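PDB 1WY0: geranylgeranyl pyrophosphate synthetase from Pyrococcus horikoshii, which probably condenses isopentenyl diphosphate with allylic diphosphates to make geranylgeranyl diphosphate, the C20 precursor of archaeal membrane lipids. Local coordinates for residues Y35-H40 / P99-I104; R48-V53 / G179-A184; L83-I88 / A113-F118. All coordinates share one frame; numbering follows the deposited sequence.

Interaction 1 (Y35-H40 / P99-I104)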
ATOM      1  N   TYR A  35       1.376 -12.281   8.827  1.00 31.12           N
ATOM      2  CA  TYR A  35       2.619 -12.595   8.124  1.00 32.30           C
ATOM      3  C   TYR A  35       2.506 -13.876   7.286  1.00 32.55           C
ATOM      4  O   TYR A  35       3.237 -14.089   6.328  1.00 33.71           O
ATOM      5  CB  TYR A  35       3.730 -12.752   9.164  1.00 31.30           C
ATOM      6  CG  TYR A  35       4.425 -11.452   9.358  1.00 31.75           C
ATOM      7  CD1 TYR A  35       5.504 -11.114   8.545  1.00 31.51           C
ATOM      8  CD2 TYR A  35       4.002 -10.563  10.347  1.00 31.91           C
ATOM      9  CE1 TYR A  35       6.146  -9.896   8.710  1.00 31.52           C
ATOM     10  CE2 TYR A  35       4.651  -9.349  10.519  1.00 31.76           C
ATOM     11  CZ  TYR A  35       5.721  -9.017   9.709  1.00 30.29           C
ATOM     12  OH  TYR A  35       6.366  -7.806   9.867  1.00 33.03           O
ATOM     13  N   GLU A  36       1.566 -14.760   7.663  1.00 31.41           N
ATOM     14  CA  GLU A  36       1.326 -15.932   6.829  1.00 34.42           C
ATOM     15  C   GLU A  36       0.458 -15.569   5.626  1.00 33.46           C
ATOM     16  O   GLU A  36       0.593 -16.103   4.532  1.00 36.62           O
ATOM     17  CB  GLU A  36       0.632 -16.995   7.678  1.00 36.38           C
ATOM     18  CG  GLU A  36       1.459 -18.275   7.792  1.00 43.09           C
ATOM     19  CD  GLU A  36       2.128 -18.560   6.467  1.00 47.72           C
ATOM     20  OE1 GLU A  36       1.463 -18.472   5.445  1.00 49.41           O
ATOM     21  OE2 GLU A  36       3.317 -18.876   6.469  1.00 46.29           O
ATOM     22  N   ALA A  37      -0.487 -14.645   5.876  1.00 30.91           N
ATOM     23  CA  ALA A  37      -1.293 -14.130   4.780  1.00 30.02           C
ATOM     24  C   ALA A  37      -0.415 -13.439   3.737  1.00 28.54           C
ATOM     25  O   ALA A  37      -0.532 -13.661   2.540  1.00 27.81           O
ATOM     26  CB  ALA A  37      -2.297 -13.131   5.356  1.00 30.39           C
ATOM     27  N   ALA A  38       0.536 -12.655   4.242  1.00 28.27           N
ATOM     28  CA  ALA A  38       1.542 -12.000   3.401  1.00 28.06           C
ATOM     29  C   ALA A  38       2.483 -13.002   2.715  1.00 29.63           C
ATOM     30  O   ALA A  38       2.890 -12.805   1.566  1.00 30.13           O
ATOM     31  CB  ALA A  38       2.363 -11.026   4.238  1.00 26.77           C
ATOM     32  N   ARG A  39       2.834 -14.067   3.427  1.00 30.75           N
ATOM     33  CA  ARG A  39       3.716 -15.102   2.895  1.00 32.26           C
ATOM     34  C   ARG A  39       3.036 -16.043   1.908  1.00 32.58           C
ATOM     35  O   ARG A  39       3.705 -16.683   1.103  1.00 34.66           O
ATOM     36  CB  ARG A  39       4.292 -15.944   4.043  1.00 31.61           C
ATOM     37  CG  ARG A  39       5.506 -15.337   4.730  1.00 32.63           C
ATOM     38  CD  ARG A  39       5.688 -15.913   6.141  1.00 34.48           C
ATOM     39  NE  ARG A  39       5.929 -17.352   6.134  1.00 33.12           N
ATOM     40  CZ  ARG A  39       7.134 -17.913   6.118  1.00 35.09           C
ATOM     41  NH1 ARG A  39       8.222 -17.159   6.114  1.00 33.91           N
ATOM     42  NH2 ARG A  39       7.249 -19.235   6.088  1.00 36.35           N
ATOM     43  N   HIS A  40       1.711 -16.126   1.959  1.00 32.61           N
ATOM     44  CA  HIS A  40       0.977 -17.041   1.095  1.00 32.75           C
ATOM     45  C   HIS A  40       1.360 -17.047  -0.393  1.00 34.57           C
ATOM     46  O   HIS A  40       1.697 -18.100  -0.944  1.00 33.62           O
ATOM     47  CB  HIS A  40      -0.532 -16.810   1.244  1.00 32.23           C
ATOM     48  CG  HIS A  40      -1.365 -17.858   0.572  1.00 31.68           C
ATOM     49  ND1 HIS A  40      -1.357 -19.178   0.965  1.00 31.44           N
ATOM     50  CD2 HIS A  40      -2.204 -17.789  -0.488  1.00 32.05           C
ATOM     51  CE1 HIS A  40      -2.151 -19.878   0.175  1.00 30.08           C
ATOM     52  NE2 HIS A  40      -2.678 -19.059  -0.715  1.00 33.27           N
ATOM     53  N   PRO A  99      -6.460 -21.517  -2.844  1.00 42.61           N
ATOM     54  CA  PRO A  99      -7.339 -20.375  -2.600  1.00 40.22           C
ATOM     55  C   PRO A  99      -6.557 -19.054  -2.526  1.00 37.11           C
ATOM     56  O   PRO A  99      -5.384 -19.023  -2.185  1.00 35.71           O
ATOM     57  CB  PRO A  99      -8.053 -20.626  -1.273  1.00 41.35           C
ATOM     58  CG  PRO A  99      -7.925 -22.115  -0.950  1.00 42.59           C
ATOM     59  CD  PRO A  99      -6.607 -22.495  -1.769  1.00 42.37           C
ATOM     60  N   THR A 100      -7.232 -17.946  -2.900  1.00 34.69           N
ATOM     61  CA  THR A 100      -6.583 -16.639  -2.815  1.00 33.99           C
ATOM     62  C   THR A 100      -6.515 -16.131  -1.364  1.00 33.57           C
ATOM     63  O   THR A 100      -7.182 -16.621  -0.464  1.00 31.61           O
ATOM     64  CB  THR A 100      -7.351 -15.642  -3.686  1.00 35.46           C
ATOM     65  OG1 THR A 100      -8.751 -15.773  -3.444  1.00 34.93           O
ATOM     66  CG2 THR A 100      -7.071 -15.918  -5.165  1.00 34.46           C
ATOM     67  N   VAL A 101      -5.637 -15.131  -1.156  1.00 32.16           N
ATOM     68  CA  VAL A 101      -5.443 -14.620   0.198  1.00 30.85           C
ATOM     69  C   VAL A 101      -6.760 -14.139   0.808  1.00 30.83           C
ATOM     70  O   VAL A 101      -7.103 -14.444   1.943  1.00 30.85           O
ATOM     71  CB  VAL A 101      -4.452 -13.463   0.130  1.00 31.93           C
ATOM     72  CG1 VAL A 101      -4.321 -12.811   1.505  1.00 28.32           C
ATOM     73  CG2 VAL A 101      -3.093 -13.972  -0.320  1.00 26.29           C
ATOM     74  N   HIS A 102      -7.552 -13.360   0.084  1.00 31.28           N
ATOM     75  CA  HIS A 102      -8.788 -12.836   0.659  1.00 33.55           C
ATOM     76  C   HIS A 102      -9.825 -13.906   1.021  1.00 35.37           C
ATOM     77  O   HIS A 102     -10.569 -13.751   1.986  1.00 36.82           O
ATOM     78  CB  HIS A 102      -9.388 -11.767  -0.266  1.00 33.13           C
ATOM     79  CG  HIS A 102      -9.993 -12.309  -1.523  1.00 33.99           C
ATOM     80  ND1 HIS A 102      -9.300 -12.375  -2.716  1.00 34.96           N
ATOM     81  CD2 HIS A 102     -11.210 -12.849  -1.765  1.00 32.33           C
ATOM     82  CE1 HIS A 102     -10.063 -12.937  -3.636  1.00 32.22           C
ATOM     83  NE2 HIS A 102     -11.228 -13.232  -3.084  1.00 35.88           N
ATOM     84  N   ARG A 103      -9.861 -15.004   0.276  1.00 36.40           N
ATOM     85  CA  ARG A 103     -10.809 -16.066   0.584  1.00 36.66           C
ATOM     86  C   ARG A 103     -10.420 -16.827   1.842  1.00 36.84           C
ATOM     87  O   ARG A 103     -11.288 -17.268   2.598  1.00 38.24           O
ATOM     88  CB  ARG A 103     -10.925 -17.044  -0.583  1.00 37.83           C
ATOM     89  CG  ARG A 103     -11.594 -16.471  -1.821  1.00 40.85           C
ATOM     90  CD  ARG A 103     -11.903 -17.588  -2.793  1.00 40.49           C
ATOM     91  NE  ARG A 103     -12.689 -18.635  -2.141  1.00 40.78           N
ATOM     92  CZ  ARG A 103     -12.585 -19.930  -2.419  1.00 41.03           C
ATOM     93  NH1 ARG A 103     -11.726 -20.348  -3.343  1.00 40.55           N
ATOM     94  NH2 ARG A 103     -13.333 -20.806  -1.761  1.00 40.28           N
ATOM     95  N   ILE A 104      -9.119 -16.983   2.074  1.00 35.90           N
ATOM     96  CA  ILE A 104      -8.635 -17.694   3.252  1.00 36.10           C
ATOM     97  C   ILE A 104      -8.671 -16.866   4.532  1.00 37.55           C
ATOM     98  O   ILE A 104      -9.119 -17.344   5.579  1.00 39.65           O
ATOM     99  CB  ILE A 104      -7.175 -18.152   3.083  1.00 36.79           C
ATOM    100  CG1 ILE A 104      -7.035 -19.100   1.893  1.00 35.39           C
ATOM    101  CG2 ILE A 104      -6.703 -18.844   4.350  1.00 37.22           C
ATOM    102  CD1 ILE A 104      -5.590 -19.556   1.673  1.00 36.35           C
TER

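Interaction 2 (R48-V53 / G179-A184)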
ATOM      1  N   ARG A  48       9.933 -15.982  -9.927  1.00 49.72           N
ATOM      2  CA  ARG A  48      10.747 -14.788  -9.722  1.00 46.65           C
ATOM      3  C   ARG A  48      11.343 -14.233 -11.011  1.00 44.56           C
ATOM      4  O   ARG A  48      12.501 -13.823 -11.034  1.00 44.58           O
ATOM      5  CB  ARG A  48      11.892 -15.073  -8.738  1.00 45.42           C
ATOM      6  CG  ARG A  48      11.534 -15.940  -7.537  1.00 45.32           C
ATOM      7  CD  ARG A  48      10.369 -15.385  -6.721  1.00 45.32           C
ATOM      8  NE  ARG A  48      10.188 -16.155  -5.490  1.00 45.35           N
ATOM      9  CZ  ARG A  48       9.049 -16.237  -4.809  1.00 44.94           C
ATOM     10  NH1 ARG A  48       7.969 -15.593  -5.234  1.00 45.30           N
ATOM     11  NH2 ARG A  48       8.988 -16.969  -3.709  1.00 43.99           N
ATOM     12  N   VAL A  49      10.554 -14.207 -12.077  1.00 42.99           N
ATOM     13  CA  VAL A  49      11.020 -13.691 -13.356  1.00 42.09           C
ATOM     14  C   VAL A  49      11.439 -12.226 -13.277  1.00 41.68           C
ATOM     15  O   VAL A  49      12.439 -11.831 -13.875  1.00 41.37           O
ATOM     16  CB  VAL A  49       9.934 -13.830 -14.440  1.00 42.06           C
ATOM     17  CG1 VAL A  49      10.330 -13.051 -15.680  1.00 42.42           C
ATOM     18  CG2 VAL A  49       9.742 -15.299 -14.788  1.00 42.54           C
ATOM     19  N   ARG A  50      10.671 -11.416 -12.551  1.00 40.08           N
ATOM     20  CA  ARG A  50      10.993 -10.001 -12.423  1.00 38.04           C
ATOM     21  C   ARG A  50      12.338  -9.803 -11.742  1.00 37.23           C
ATOM     22  O   ARG A  50      13.187  -9.079 -12.250  1.00 36.53           O
ATOM     23  CB  ARG A  50       9.874  -9.273 -11.672  1.00 37.26           C
ATOM     24  CG  ARG A  50       8.635  -9.143 -12.536  1.00 35.78           C
ATOM     25  CD  ARG A  50       7.425  -8.575 -11.816  1.00 34.00           C
ATOM     26  NE  ARG A  50       6.264  -8.631 -12.698  1.00 33.48           N
ATOM     27  CZ  ARG A  50       5.681  -9.757 -13.099  1.00 33.51           C
ATOM     28  NH1 ARG A  50       6.135 -10.932 -12.688  1.00 32.08           N
ATOM     29  NH2 ARG A  50       4.659  -9.709 -13.939  1.00 33.78           N
ATOM     30  N   PRO A  51      12.553 -10.442 -10.583  1.00 37.23           N
ATOM     31  CA  PRO A  51      13.837 -10.289  -9.896  1.00 37.79           C
ATOM     32  C   PRO A  51      14.969 -10.787 -10.802  1.00 39.52           C
ATOM     33  O   PRO A  51      16.053 -10.208 -10.837  1.00 39.65           O
ATOM     34  CB  PRO A  51      13.670 -11.162  -8.654  1.00 38.60           C
ATOM     35  CG  PRO A  51      12.204 -11.121  -8.396  1.00 37.92           C
ATOM     36  CD  PRO A  51      11.621 -11.250  -9.778  1.00 37.42           C
ATOM     37  N   PHE A  52      14.706 -11.866 -11.534  1.00 40.99           N
ATOM     38  CA  PHE A  52      15.695 -12.425 -12.449  1.00 42.65           C
ATOM     39  C   PHE A  52      16.109 -11.372 -13.468  1.00 43.67           C
ATOM     40  O   PHE A  52      17.278 -11.264 -13.823  1.00 44.49           O
ATOM     41  CB  PHE A  52      15.129 -13.643 -13.191  1.00 43.05           C
ATOM     42  CG  PHE A  52      16.128 -14.319 -14.100  1.00 43.38           C
ATOM     43  CD1 PHE A  52      17.190 -15.046 -13.574  1.00 43.90           C
ATOM     44  CD2 PHE A  52      16.012 -14.217 -15.481  1.00 43.65           C
ATOM     45  CE1 PHE A  52      18.118 -15.661 -14.410  1.00 44.71           C
ATOM     46  CE2 PHE A  52      16.936 -14.828 -16.328  1.00 44.05           C
ATOM     47  CZ  PHE A  52      17.992 -15.553 -15.789  1.00 41.42           C
ATOM     48  N   VAL A  53      15.147 -10.591 -13.938  1.00 43.06           N
ATOM     49  CA  VAL A  53      15.445  -9.558 -14.911  1.00 42.73           C
ATOM     50  C   VAL A  53      16.326  -8.502 -14.269  1.00 44.04           C
ATOM     51  O   VAL A  53      17.187  -7.913 -14.925  1.00 45.12           O
ATOM     52  CB  VAL A  53      14.149  -8.931 -15.446  1.00 42.45           C
ATOM     53  CG1 VAL A  53      14.453  -7.708 -16.306  1.00 39.95           C
ATOM     54  CG2 VAL A  53      13.403  -9.967 -16.257  1.00 40.31           C
ATOM     55  N   GLY A 179       3.429  -3.617 -17.782  1.00 38.87           N
ATOM     56  CA  GLY A 179       4.621  -3.107 -18.460  1.00 38.19           C
ATOM     57  C   GLY A 179       5.546  -2.328 -17.519  1.00 38.41           C
ATOM     58  O   GLY A 179       6.760  -2.483 -17.532  1.00 39.77           O
ATOM     59  N   ALA A 180       4.937  -1.430 -16.723  1.00 37.54           N
ATOM     60  CA  ALA A 180       5.739  -0.535 -15.889  1.00 36.89           C
ATOM     61  C   ALA A 180       6.722  -1.288 -14.986  1.00 36.35           C
ATOM     62  O   ALA A 180       7.906  -0.983 -14.916  1.00 36.99           O
ATOM     63  CB  ALA A 180       4.788   0.308 -15.038  1.00 35.24           C
ATOM     64  N   LEU A 181       6.182  -2.273 -14.244  1.00 35.27           N
ATOM     65  CA  LEU A 181       7.021  -2.996 -13.292  1.00 35.49           C
ATOM     66  C   LEU A 181       8.109  -3.818 -13.991  1.00 35.94           C
ATOM     67  O   LEU A 181       9.192  -4.035 -13.463  1.00 34.60           O
ATOM     68  CB  LEU A 181       6.126  -3.915 -12.460  1.00 35.03           C
ATOM     69  CG  LEU A 181       6.799  -4.370 -11.162  1.00 35.75           C
ATOM     70  CD1 LEU A 181       7.211  -3.191 -10.279  1.00 37.67           C
ATOM     71  CD2 LEU A 181       5.894  -5.253 -10.304  1.00 35.07           C
ATOM     72  N   PHE A 182       7.782  -4.287 -15.186  1.00 35.45           N
ATOM     73  CA  PHE A 182       8.746  -5.080 -15.920  1.00 38.89           C
ATOM     74  C   PHE A 182       9.862  -4.156 -16.366  1.00 38.55           C
ATOM     75  O   PHE A 182      11.037  -4.472 -16.217  1.00 38.79           O
ATOM     76  CB  PHE A 182       8.102  -5.754 -17.128  1.00 41.36           C
ATOM     77  CG  PHE A 182       8.316  -7.239 -17.164  1.00 45.83           C
ATOM     78  CD1 PHE A 182       7.435  -8.096 -16.520  1.00 46.94           C
ATOM     79  CD2 PHE A 182       9.420  -7.779 -17.812  1.00 48.29           C
ATOM     80  CE1 PHE A 182       7.646  -9.468 -16.516  1.00 48.47           C
ATOM     81  CE2 PHE A 182       9.645  -9.159 -17.814  1.00 49.38           C
ATOM     82  CZ  PHE A 182       8.757 -10.000 -17.165  1.00 49.60           C
ATOM     83  N   GLU A 183       9.489  -2.999 -16.894  1.00 39.02           N
ATOM     84  CA  GLU A 183      10.477  -2.024 -17.341  1.00 40.39           C
ATOM     85  C   GLU A 183      11.376  -1.636 -16.169  1.00 39.83           C
ATOM     86  O   GLU A 183      12.598  -1.549 -16.308  1.00 41.68           O
ATOM     87  CB  GLU A 183       9.781  -0.776 -17.878  1.00 41.70           C
ATOM     88  CG  GLU A 183      10.704   0.417 -18.028  1.00 44.49           C
ATOM     89  CD  GLU A 183       9.989   1.636 -18.544  1.00 43.85           C
ATOM     90  OE1 GLU A 183       9.911   2.622 -17.800  1.00 49.01           O
ATOM     91  OE2 GLU A 183       9.488   1.614 -19.685  1.00 46.85           O
ATOM     92  N   ALA A 184      10.759  -1.404 -15.014  1.00 38.04           N
ATOM     93  CA  ALA A 184      11.489  -1.025 -13.814  1.00 36.35           C
ATOM     94  C   ALA A 184      12.493  -2.095 -13.411  1.00 36.37           C
ATOM     95  O   ALA A 184      13.561  -1.782 -12.906  1.00 35.85           O
ATOM     96  CB  ALA A 184      10.522  -0.774 -12.676  1.00 35.56           C
TER

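Interaction 3 (L83-I88 / A113-F118)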
ATOM      1  N   LEU A  83      -0.801  -8.600  -6.561  1.00 26.59           N
ATOM      2  CA  LEU A  83      -1.600  -9.797  -6.791  1.00 26.17           C
ATOM      3  C   LEU A  83      -2.677  -9.966  -5.717  1.00 26.71           C
ATOM      4  O   LEU A  83      -3.808 -10.354  -5.978  1.00 26.62           O
ATOM      5  CB  LEU A  83      -0.661 -11.004  -6.779  1.00 26.66           C
ATOM      6  CG  LEU A  83       0.296 -11.014  -7.971  1.00 28.84           C
ATOM      7  CD1 LEU A  83       1.125 -12.298  -8.042  1.00 25.89           C
ATOM      8  CD2 LEU A  83      -0.427 -10.897  -9.313  1.00 30.42           C
ATOM      9  N   VAL A  84      -2.274  -9.695  -4.463  1.00 26.29           N
ATOM     10  CA  VAL A  84      -3.213  -9.826  -3.355  1.00 27.65           C
ATOM     11  C   VAL A  84      -4.399  -8.873  -3.508  1.00 26.03           C
ATOM     12  O   VAL A  84      -5.559  -9.242  -3.382  1.00 27.86           O
ATOM     13  CB  VAL A  84      -2.461  -9.514  -2.059  1.00 27.45           C
ATOM     14  CG1 VAL A  84      -3.425  -9.538  -0.875  1.00 26.24           C
ATOM     15  CG2 VAL A  84      -1.367 -10.539  -1.834  1.00 27.92           C
ATOM     16  N   HIS A  85      -4.068  -7.592  -3.754  1.00 27.55           N
ATOM     17  CA  HIS A  85      -5.112  -6.580  -3.869  1.00 27.56           C
ATOM     18  C   HIS A  85      -5.961  -6.777  -5.128  1.00 28.98           C
ATOM     19  O   HIS A  85      -7.173  -6.597  -5.136  1.00 29.70           O
ATOM     20  CB  HIS A  85      -4.443  -5.206  -3.903  1.00 27.17           C
ATOM     21  CG  HIS A  85      -4.123  -4.767  -2.499  1.00 29.12           C
ATOM     22  ND1 HIS A  85      -3.650  -3.532  -2.195  1.00 31.57           N
ATOM     23  CD2 HIS A  85      -4.255  -5.496  -1.313  1.00 26.49           C
ATOM     24  CE1 HIS A  85      -3.507  -3.518  -0.856  1.00 30.21           C
ATOM     25  NE2 HIS A  85      -3.861  -4.681  -0.301  1.00 26.59           N
ATOM     26  N   ASP A  86      -5.272  -7.119  -6.232  1.00 29.56           N
ATOM     27  CA  ASP A  86      -5.980  -7.310  -7.493  1.00 32.26           C
ATOM     28  C   ASP A  86      -6.935  -8.505  -7.434  1.00 31.77           C
ATOM     29  O   ASP A  86      -7.977  -8.544  -8.075  1.00 30.90           O
ATOM     30  CB  ASP A  86      -4.941  -7.525  -8.594  1.00 36.13           C
ATOM     31  CG  ASP A  86      -4.414  -6.175  -9.061  1.00 40.41           C
ATOM     32  OD1 ASP A  86      -4.840  -5.168  -8.494  1.00 42.19           O
ATOM     33  OD2 ASP A  86      -3.582  -6.144  -9.963  1.00 44.34           O
ATOM     34  N   ASP A  87      -6.524  -9.527  -6.660  1.00 31.30           N
ATOM     35  CA  ASP A  87      -7.373 -10.704  -6.522  1.00 32.14           C
ATOM     36  C   ASP A  87      -8.675 -10.373  -5.787  1.00 32.35           C
ATOM     37  O   ASP A  87      -9.710 -10.994  -5.992  1.00 30.81           O
ATOM     38  CB  ASP A  87      -6.590 -11.771  -5.753  1.00 32.12           C
ATOM     39  CG  ASP A  87      -5.804 -12.622  -6.740  1.00 32.70           C
ATOM     40  OD1 ASP A  87      -5.796 -12.271  -7.921  1.00 35.08           O
ATOM     41  OD2 ASP A  87      -5.217 -13.618  -6.326  1.00 32.22           O
ATOM     42  N   ILE A  88      -8.573  -9.393  -4.889  1.00 32.17           N
ATOM     43  CA  ILE A  88      -9.730  -8.952  -4.111  1.00 32.84           C
ATOM     44  C   ILE A  88     -10.702  -8.270  -5.058  1.00 32.97           C
ATOM     45  O   ILE A  88     -11.910  -8.489  -5.006  1.00 34.55           O
ATOM     46  CB  ILE A  88      -9.354  -7.907  -3.020  1.00 31.14           C
ATOM     47  CG1 ILE A  88      -8.544  -8.560  -1.905  1.00 30.26           C
ATOM     48  CG2 ILE A  88     -10.623  -7.283  -2.447  1.00 31.56           C
ATOM     49  CD1 ILE A  88      -8.066  -7.601  -0.849  1.00 31.29           C
ATOM     50  N   ALA A 113      -2.406  -7.500   4.261  1.00 23.69           N
ATOM     51  CA  ALA A 113      -1.271  -8.297   3.813  1.00 24.64           C
ATOM     52  C   ALA A 113      -0.634  -7.608   2.607  1.00 25.68           C
ATOM     53  O   ALA A 113       0.590  -7.521   2.508  1.00 26.11           O
ATOM     54  CB  ALA A 113      -1.720  -9.700   3.436  1.00 25.68           C
ATOM     55  N   GLY A 114      -1.474  -7.143   1.682  1.00 25.49           N
ATOM     56  CA  GLY A 114      -0.976  -6.424   0.525  1.00 21.66           C
ATOM     57  C   GLY A 114      -0.223  -5.194   1.001  1.00 23.18           C
ATOM     58  O   GLY A 114       0.836  -4.893   0.480  1.00 25.08           O
ATOM     59  N   ASP A 115      -0.752  -4.488   1.996  1.00 22.19           N
ATOM     60  CA  ASP A 115      -0.094  -3.291   2.526  1.00 22.67           C
ATOM     61  C   ASP A 115       1.264  -3.615   3.127  1.00 23.61           C
ATOM     62  O   ASP A 115       2.230  -2.874   2.944  1.00 23.88           O
ATOM     63  CB  ASP A 115      -0.951  -2.608   3.612  1.00 23.02           C
ATOM     64  CG  ASP A 115      -2.181  -1.929   3.036  1.00 27.44           C
ATOM     65  OD1 ASP A 115      -2.240  -1.783   1.781  1.00 23.59           O
ATOM     66  OD2 ASP A 115      -3.066  -1.535   3.833  1.00 23.62           O
ATOM     67  N   LEU A 116       1.327  -4.707   3.870  1.00 21.99           N
ATOM     68  CA  LEU A 116       2.573  -5.108   4.502  1.00 24.83           C
ATOM     69  C   LEU A 116       3.598  -5.446   3.429  1.00 24.74           C
ATOM     70  O   LEU A 116       4.763  -5.080   3.527  1.00 27.20           O
ATOM     71  CB  LEU A 116       2.370  -6.332   5.402  1.00 25.24           C
ATOM     72  CG  LEU A 116       3.739  -6.777   5.950  1.00 26.32           C
ATOM     73  CD1 LEU A 116       4.273  -5.685   6.860  1.00 28.02           C
ATOM     74  CD2 LEU A 116       3.634  -8.082   6.685  1.00 27.11           C
ATOM     75  N   LEU A 117       3.165  -6.183   2.423  1.00 25.69           N
ATOM     76  CA  LEU A 117       4.045  -6.544   1.322  1.00 26.30           C
ATOM     77  C   LEU A 117       4.600  -5.295   0.635  1.00 25.65           C
ATOM     78  O   LEU A 117       5.779  -5.254   0.296  1.00 26.89           O
ATOM     79  CB  LEU A 117       3.292  -7.412   0.309  1.00 23.17           C
ATOM     80  CG  LEU A 117       3.199  -8.897   0.659  1.00 24.60           C
ATOM     81  CD1 LEU A 117       2.233  -9.603  -0.304  1.00 21.87           C
ATOM     82  CD2 LEU A 117       4.598  -9.523   0.601  1.00 22.67           C
ATOM     83  N   PHE A 118       3.756  -4.287   0.431  1.00 26.19           N
ATOM     84  CA  PHE A 118       4.184  -3.038  -0.231  1.00 29.09           C
ATOM     85  C   PHE A 118       5.213  -2.310   0.643  1.00 28.64           C
ATOM     86  O   PHE A 118       6.251  -1.855   0.161  1.00 29.51           O
ATOM     87  CB  PHE A 118       2.979  -2.110  -0.490  1.00 29.74           C
ATOM     88  CG  PHE A 118       3.249  -1.022  -1.510  1.00 34.42           C
ATOM     89  CD1 PHE A 118       4.208  -1.193  -2.480  1.00 37.74           C
ATOM     90  CD2 PHE A 118       2.538   0.173  -1.499  1.00 40.64           C
ATOM     91  CE1 PHE A 118       4.466  -0.210  -3.424  1.00 37.94           C
ATOM     92  CE2 PHE A 118       2.797   1.176  -2.460  1.00 41.35           C
ATOM     93  CZ  PHE A 118       3.763   0.970  -3.417  1.00 37.23           C
TER

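Interaction 1 (Y35-H40 / P99-I104)
The imidazole of His40 meets three residues of 99-104. Over one face sits the end of Ile104, whose CD1 is 4.0 Å from the ring centroid in a CH-pi contact; the carbonyl O of Pro99 lies at the ring edge, and CG2 of Val101 comes in obliquely at 3.9 Å from CD2 of His40. Trp105 meets the same imidazole edge-to-face. With CG anti to the backbone N (chi1 -170°), the ring of His40 extends from helix 32-40 to the start of helix 101-105, where NE2 donates to Pro99 O over 3.1 Å. This bond is bent at the hydrogen, 143°, with the oxygen tilted 22° from the ring plane. One turn earlier, Ala37 and Val101 bring the helices to 6.2 Å between CA atoms; CG2 of Val101 lies 3.9 Å from the carbonyl O of Ala37. Thr100, at the N-cap position, turns its hydroxyl instead to the carbonyl oxygens of Asp92 and Glu93. The contact thus changes from apolar packing at Ala37 and Val101 to a polar tie at His40. As donor, NE2 must carry a hydrogen, which both the neutral NE2-H tautomer and the protonated ring would supply.

Interaction 2 (R48-V53 / G179-A184)
Arg50, the last residue of the GGKxxR sequence characteristic of trans-prenyl (polyprenyl) diphosphate synthases, packs against Phe182 and Leu181 of helix 167-193. Its side chain is extended from CG to NE and crosses the phenyl group at about a right angle. CE1 of Phe182 stands 3.9 Å above the guanidinium plane of Arg50, over its centre, and the two planes are 71° apart. NH2 of Arg50 in turn lies at the edge of the phenyl ring, near its plane, which is different from a cation stacked over an aromatic face. Leu181 touches the aliphatic part of the same arginine, with CD2 of Leu181 4.0 Å from CD of Arg50. In relatives the basic residues of GGKxxR hold the diphosphate of isopentenyl diphosphate, and Arg50 probably does the same here; it also packs on Ile75 and His79 of helix 69-90. Farther round the phenyl ring, Val49 brings CG1 to 3.7 Å from CZ of Phe182, and Val53 brings CG2 to 4.1 Å from CE2 of Phe182. A first torsion away from the staggered positions (chi1 -126°) carries the phenyl ring toward Val49, Arg50 and Val53. Segments 49-53 and 179-184 run 37° apart in the same general direction, their axes approaching to 9.6 Å. No hydrogen bond joins the two segments. Phe182 also touches Val210 of helix 197-224.

Interaction 3 (L83-I88 / A113-F118)
The imidazole of His85, which rests on Gly114 with NE2 3.5 Å from CA of the glycine, is gripped at both nitrogens. NE2 is hydrogen-bonded to the carbonyl O of Ile111, one turn earlier on helix 107-126, and ND1 is hydrogen-bonded to Asp115 OD2 of the second subunit, so the rotation of the ring is fixed. By the symmetry of the dimer, OD2 of Asp115 in this chain takes His85 ND1 of the second subunit. Within the chain, the CE1 corner of the His85 ring points its edge at OD1 of Asp115, 3.4 Å away and near the ring plane. The planes of ring and carboxylate are 83° apart, and between these two groups of one chain this is a C-H to oxygen approach without an N-H bond. The absence of a side chain at Gly114 lets the imidazole lie directly against the backbone of helix 107-126.

The neighbouring Val84 packs its two branches against the same helix: CG1 lies 4.0 Å from the backbone N of Gly114, and CG2 lies 4.0 Å from CD1 of Leu117, whose side chain crosses that of Val84 at about a right angle. The backbones come closest here, with 5.6 Å between the CA atoms of Val84 and Gly114. Segments 83-88 and 113-118 run roughly antiparallel, 154° apart, and their axes approach to 9.1 Å. A bound mercury ion lies about 4 Å from the side chain of Asp115.

Asp86 and Asp87, directly after His85, begin the first DDxxD sequence of the polyprenyl synthetase family, which in relatives holds the magnesium ions of the allylic diphosphate. Such a helix pair at the dimer interface, with the aspartate-rich motif on one member, is characteristic of all-helical trans-prenyltransferases.

Interactions 1 and 3 are neighbours, with centres about 9 Å apart, and they touch: Tyr35 CE1 lies 3.7 Å from Leu116 CD2. Helices 69-90, 101-105 and 107-126 follow one another in the chain, and helix 32-40 packs back onto the last two. Interaction 2 is deeper; its centre is about 23 Å from that of interaction 1 and 18 Å from that of interaction 3. Segment 35-40 comes first and 99-104 lies between 83-88 and 113-118, so interaction 1 alternates with both others, while interaction 3 falls wholly between 48-53 and 179-184. The aspartate-rich motif begins within 83-88; helix 69-90 also packs on Arg50, and so runs from the dimer interface to the probable substrate-binding region.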